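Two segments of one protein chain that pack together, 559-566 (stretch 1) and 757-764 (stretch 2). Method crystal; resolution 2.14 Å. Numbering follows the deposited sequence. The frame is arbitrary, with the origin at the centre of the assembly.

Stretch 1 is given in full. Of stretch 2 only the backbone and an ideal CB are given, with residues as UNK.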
# COMPACT_ATOMS: atom_id res chain seq x y z
N TRP B 559 -11.83 -18.71 -35.20
CA TRP B 559 -12.58 -17.51 -35.56
C TRP B 559 -12.79 -17.34 -37.07
O TRP B 559 -13.89 -17.05 -37.52
CB TRP B 559 -11.87 -16.27 -35.01
CG TRP B 559 -12.59 -15.01 -35.31
CD1 TRP B 559 -12.39 -14.18 -36.38
CD2 TRP B 559 -13.63 -14.41 -34.53
NE1 TRP B 559 -13.24 -13.11 -36.31
CE2 TRP B 559 -14.01 -13.23 -35.19
CE3 TRP B 559 -14.27 -14.76 -33.34
CZ2 TRP B 559 -15.01 -12.40 -34.70
CZ3 TRP B 559 -15.26 -13.94 -32.85
CH2 TRP B 559 -15.63 -12.77 -33.53
N TYR B 560 -11.72 -17.49 -37.84
CA TYR B 560 -11.76 -17.15 -39.25
C TYR B 560 -12.29 -18.29 -40.11
O TYR B 560 -12.83 -18.05 -41.19
CB TYR B 560 -10.38 -16.69 -39.72
CG TYR B 560 -10.02 -15.36 -39.12
CD1 TYR B 560 -10.60 -14.17 -39.57
CD2 TYR B 560 -9.14 -15.29 -38.04
CE1 TYR B 560 -10.29 -12.96 -38.98
CE2 TYR B 560 -8.82 -14.08 -37.46
CZ TYR B 560 -9.40 -12.92 -37.93
OH TYR B 560 -9.08 -11.73 -37.32
N ASN B 561 -12.15 -19.52 -39.64
CA ASN B 561 -12.83 -20.65 -40.28
C ASN B 561 -14.25 -20.79 -39.73
O ASN B 561 -15.03 -21.58 -40.23
CB ASN B 561 -12.05 -21.95 -40.07
CG ASN B 561 -10.70 -21.94 -40.74
OD1 ASN B 561 -10.59 -22.14 -41.95
ND2 ASN B 561 -9.65 -21.71 -39.96
N ARG B 562 -14.57 -20.00 -38.70
CA ARG B 562 -15.88 -20.04 -38.05
C ARG B 562 -16.25 -21.47 -37.69
O ARG B 562 -17.32 -21.97 -38.06
CB ARG B 562 -16.94 -19.38 -38.93
CG ARG B 562 -16.77 -17.87 -39.04
CD ARG B 562 -17.84 -17.23 -39.90
NE ARG B 562 -17.51 -17.28 -41.32
CZ ARG B 562 -18.20 -16.66 -42.27
NH1 ARG B 562 -19.26 -15.94 -41.95
NH2 ARG B 562 -17.83 -16.75 -43.54
N LEU B 563 -15.36 -22.12 -36.97
CA LEU B 563 -15.53 -23.51 -36.60
C LEU B 563 -16.50 -23.67 -35.45
O LEU B 563 -16.58 -22.81 -34.58
CB LEU B 563 -14.18 -24.13 -36.23
CG LEU B 563 -13.11 -24.10 -37.33
CD1 LEU B 563 -11.76 -24.52 -36.78
CD2 LEU B 563 -13.52 -24.99 -38.49
N ARG B 564 -17.25 -24.77 -35.46
CA ARG B 564 -18.10 -25.14 -34.34
C ARG B 564 -17.28 -25.98 -33.36
O ARG B 564 -16.78 -27.04 -33.72
CB ARG B 564 -19.34 -25.90 -34.81
CG ARG B 564 -20.16 -25.19 -35.88
CD ARG B 564 -20.80 -23.89 -35.38
NE ARG B 564 -21.98 -24.14 -34.55
CZ ARG B 564 -21.99 -24.19 -33.22
NH1 ARG B 564 -20.88 -24.00 -32.52
NH2 ARG B 564 -23.13 -24.44 -32.57
N ARG B 565 -17.15 -25.51 -32.13
CA ARG B 565 -16.30 -26.16 -31.14
C ARG B 565 -17.12 -26.69 -29.97
O ARG B 565 -18.18 -26.14 -29.63
CB ARG B 565 -15.24 -25.18 -30.62
CG ARG B 565 -14.33 -24.58 -31.69
CD ARG B 565 -13.53 -25.65 -32.41
NE ARG B 565 -12.77 -26.48 -31.48
CZ ARG B 565 -12.47 -27.76 -31.68
NH1 ARG B 565 -12.84 -28.37 -32.79
NH2 ARG B 565 -11.78 -28.42 -30.77
N PRO B 566 -16.63 -27.76 -29.33
CA PRO B 566 -17.31 -28.29 -28.15
C PRO B 566 -17.09 -27.43 -26.90
O PRO B 566 -16.04 -26.80 -26.77
CB PRO B 566 -16.67 -29.66 -27.97
CG PRO B 566 -15.28 -29.49 -28.49
CD PRO B 566 -15.39 -28.50 -29.62
N UNK B 757 -9.20 -32.79 -39.02
CA UNK B 757 -10.50 -33.34 -39.37
C UNK B 757 -11.63 -32.42 -38.98
O UNK B 757 -12.79 -32.84 -38.95
CB UNK B 757 -10.69 -34.70 -38.71
N UNK B 758 -11.31 -31.16 -38.68
CA UNK B 758 -12.31 -30.16 -38.33
C UNK B 758 -13.06 -29.72 -39.59
O UNK B 758 -14.23 -29.35 -39.52
CB UNK B 758 -11.66 -28.96 -37.64
N UNK B 759 -12.37 -29.77 -40.73
CA UNK B 759 -13.00 -29.54 -42.03
C UNK B 759 -12.61 -30.66 -42.98
O UNK B 759 -11.53 -31.24 -42.85
CB UNK B 759 -12.60 -28.18 -42.61
N UNK B 760 -13.49 -30.97 -43.92
CA UNK B 760 -13.17 -31.95 -44.96
C UNK B 760 -12.33 -31.30 -46.03
O UNK B 760 -11.45 -31.94 -46.61
CB UNK B 760 -14.44 -32.55 -45.57
N UNK B 761 -12.62 -30.03 -46.31
CA UNK B 761 -11.89 -29.27 -47.32
C UNK B 761 -11.47 -27.93 -46.74
O UNK B 761 -12.09 -27.45 -45.80
CB UNK B 761 -12.74 -29.07 -48.58
N UNK B 762 -10.40 -27.33 -47.30
CA UNK B 762 -9.99 -25.98 -46.86
C UNK B 762 -10.99 -24.92 -47.30
O UNK B 762 -11.68 -25.08 -48.31
CB UNK B 762 -8.60 -25.64 -47.41
N UNK B 763 -11.06 -23.83 -46.53
CA UNK B 763 -11.79 -22.66 -46.97
C UNK B 763 -10.91 -21.86 -47.91
O UNK B 763 -9.68 -21.99 -47.89
CB UNK B 763 -12.24 -21.81 -45.78
N UNK B 764 -11.52 -21.04 -48.76
CA UNK B 764 -10.78 -20.09 -49.57
C UNK B 764 -10.65 -18.80 -48.78
O UNK B 764 -11.33 -18.61 -47.76
CB UNK B 764 -11.46 -19.85 -50.92

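Position 757 has phi/psi of 81/15, and its ideal CB would find nothing of stretch 1 within 5.5 Å. Stretch 1 therefore asks nothing here, and the backbone does the choosing: positive phi favours glycine, with asparagine a usual second option. The deposited residue is Gly757, which ends a helix in a Schellman motif.

At position 758 the CA-to-CB bond points toward stretch 1, and the ideal CB lies 4.5 Å from Leu563 CD2 and 5.0 Å from Arg565 NH1. Two different surfaces are on offer: the methyls of a leucine and a guanidinium. An acid could answer the charge, a long aliphatic chain could answer the leucine, and a large aromatic could answer both. The residue is Trp758, with chi1 at -70° (m). Its six-membered ring receives the guanidinium over one face, with Arg565 CZ 4.0 Å from the ring centroid and 29° off the normal, a cation-pi contact. The closest pair is Arg565 NH1 to Trp758 CE2, at 3.1 Å. Arg565 NH1 and Trp758 NE1 are also near, at 3.2 Å, but both are donors, so no hydrogen bond joins them. A water instead accepts from both residues, at 3.1 Å from Arg565 NH2 and, weakly, at 3.4 Å from Trp758 NE1. The same indole meets the leucine obliquely, Leu563 CD1 lying 3.5 Å from Trp758 CE3.

Position 759 also points toward stretch 1, but from farther off: the ideal CB is 5.3 Å from Leu563 CD2. The space between suits a medium apolar chain such as leucine, isoleucine or methionine. Leu759 fills it, its CD2 resting 3.8 Å from Leu563 CD2, while its CD1 comes within 4.1 Å of Asn561 OD1.

Positions 760 and 761 are out of reach, with nothing of stretch 1 within 5.5 Å of either ideal CB, so stretch 1 sets no preference, and polar or charged residues are among those that would do. They are Asp760 and Glu761, neither touching stretch 1. At 762 the CA-to-CB bond points away and phi is -70°, which allows proline among many others; Pro762 takes it.

Position 763 turns back toward stretch 1, its ideal CB 4.2 Å from Asn561 OD1. That oxygen could invite a donor such as serine, threonine or asparagine, yet an aliphatic chain could also lie against Asn561 and the Tyr560 carbonyl if the oxygen is satisfied otherwise. The residue is Leu763, its CD1 3.4 Å from Asn561 OD1 and 4.2 Å from Tyr560 O. The polar demand is met through solvent: a water donates to Asn561 OD1 at 3.0 Å and accepts from Leu763 N at 2.9 Å, so the backbone supplies the link that the side chain does not.

Position 764 is again out of reach, and small polar residues are among those that would suit it. Thr764 is there, its OG1 hydrogen-bonded elsewhere in the structure.

The rule is economical: three side chains of stretch 2 make the contact, and no direct hydrogen bond crosses it.

Stretch 2 757-764: GWLDEPLT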
# COMPACT_ATOMS: atom_id res chain seq x y z
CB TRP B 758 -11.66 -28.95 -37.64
CG TRP B 758 -11.16 -29.25 -36.26
CD1 TRP B 758 -11.38 -30.38 -35.53
CD2 TRP B 758 -10.35 -28.40 -35.43
NE1 TRP B 758 -10.78 -30.29 -34.30
CE2 TRP B 758 -10.13 -29.08 -34.22
CE3 TRP B 758 -9.79 -27.13 -35.60
CZ2 TRP B 758 -9.38 -28.54 -33.18
CZ3 TRP B 758 -9.04 -26.59 -34.57
CH2 TRP B 758 -8.84 -27.29 -33.37
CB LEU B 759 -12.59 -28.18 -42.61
CG LEU B 759 -13.00 -26.92 -41.84
CD1 LEU B 759 -12.46 -25.69 -42.53
CD2 LEU B 759 -14.51 -26.83 -41.67
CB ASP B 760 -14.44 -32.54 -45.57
CG ASP B 760 -15.21 -33.41 -44.59
OD1 ASP B 760 -14.58 -34.00 -43.68
OD2 ASP B 760 -16.44 -33.51 -44.75
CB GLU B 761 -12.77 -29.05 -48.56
CG GLU B 761 -13.31 -30.32 -49.19
CD GLU B 761 -12.22 -31.20 -49.75
OE1 GLU B 761 -11.37 -30.69 -50.52
OE2 GLU B 761 -12.22 -32.41 -49.44
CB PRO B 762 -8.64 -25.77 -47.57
CG PRO B 762 -8.23 -27.10 -48.08
CD PRO B 762 -9.49 -27.87 -48.32
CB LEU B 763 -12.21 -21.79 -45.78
CG LEU B 763 -13.23 -22.38 -44.80
CD1 LEU B 763 -13.40 -21.42 -43.64
CD2 LEU B 763 -14.57 -22.66 -45.46
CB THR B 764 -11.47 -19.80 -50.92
OG1 THR B 764 -12.73 -19.17 -50.68
CG2 THR B 764 -11.68 -21.09 -51.69
O HOH W 1 -9.64 -24.02 -44.03
O HOH W 2 -11.15 -31.47 -31.08
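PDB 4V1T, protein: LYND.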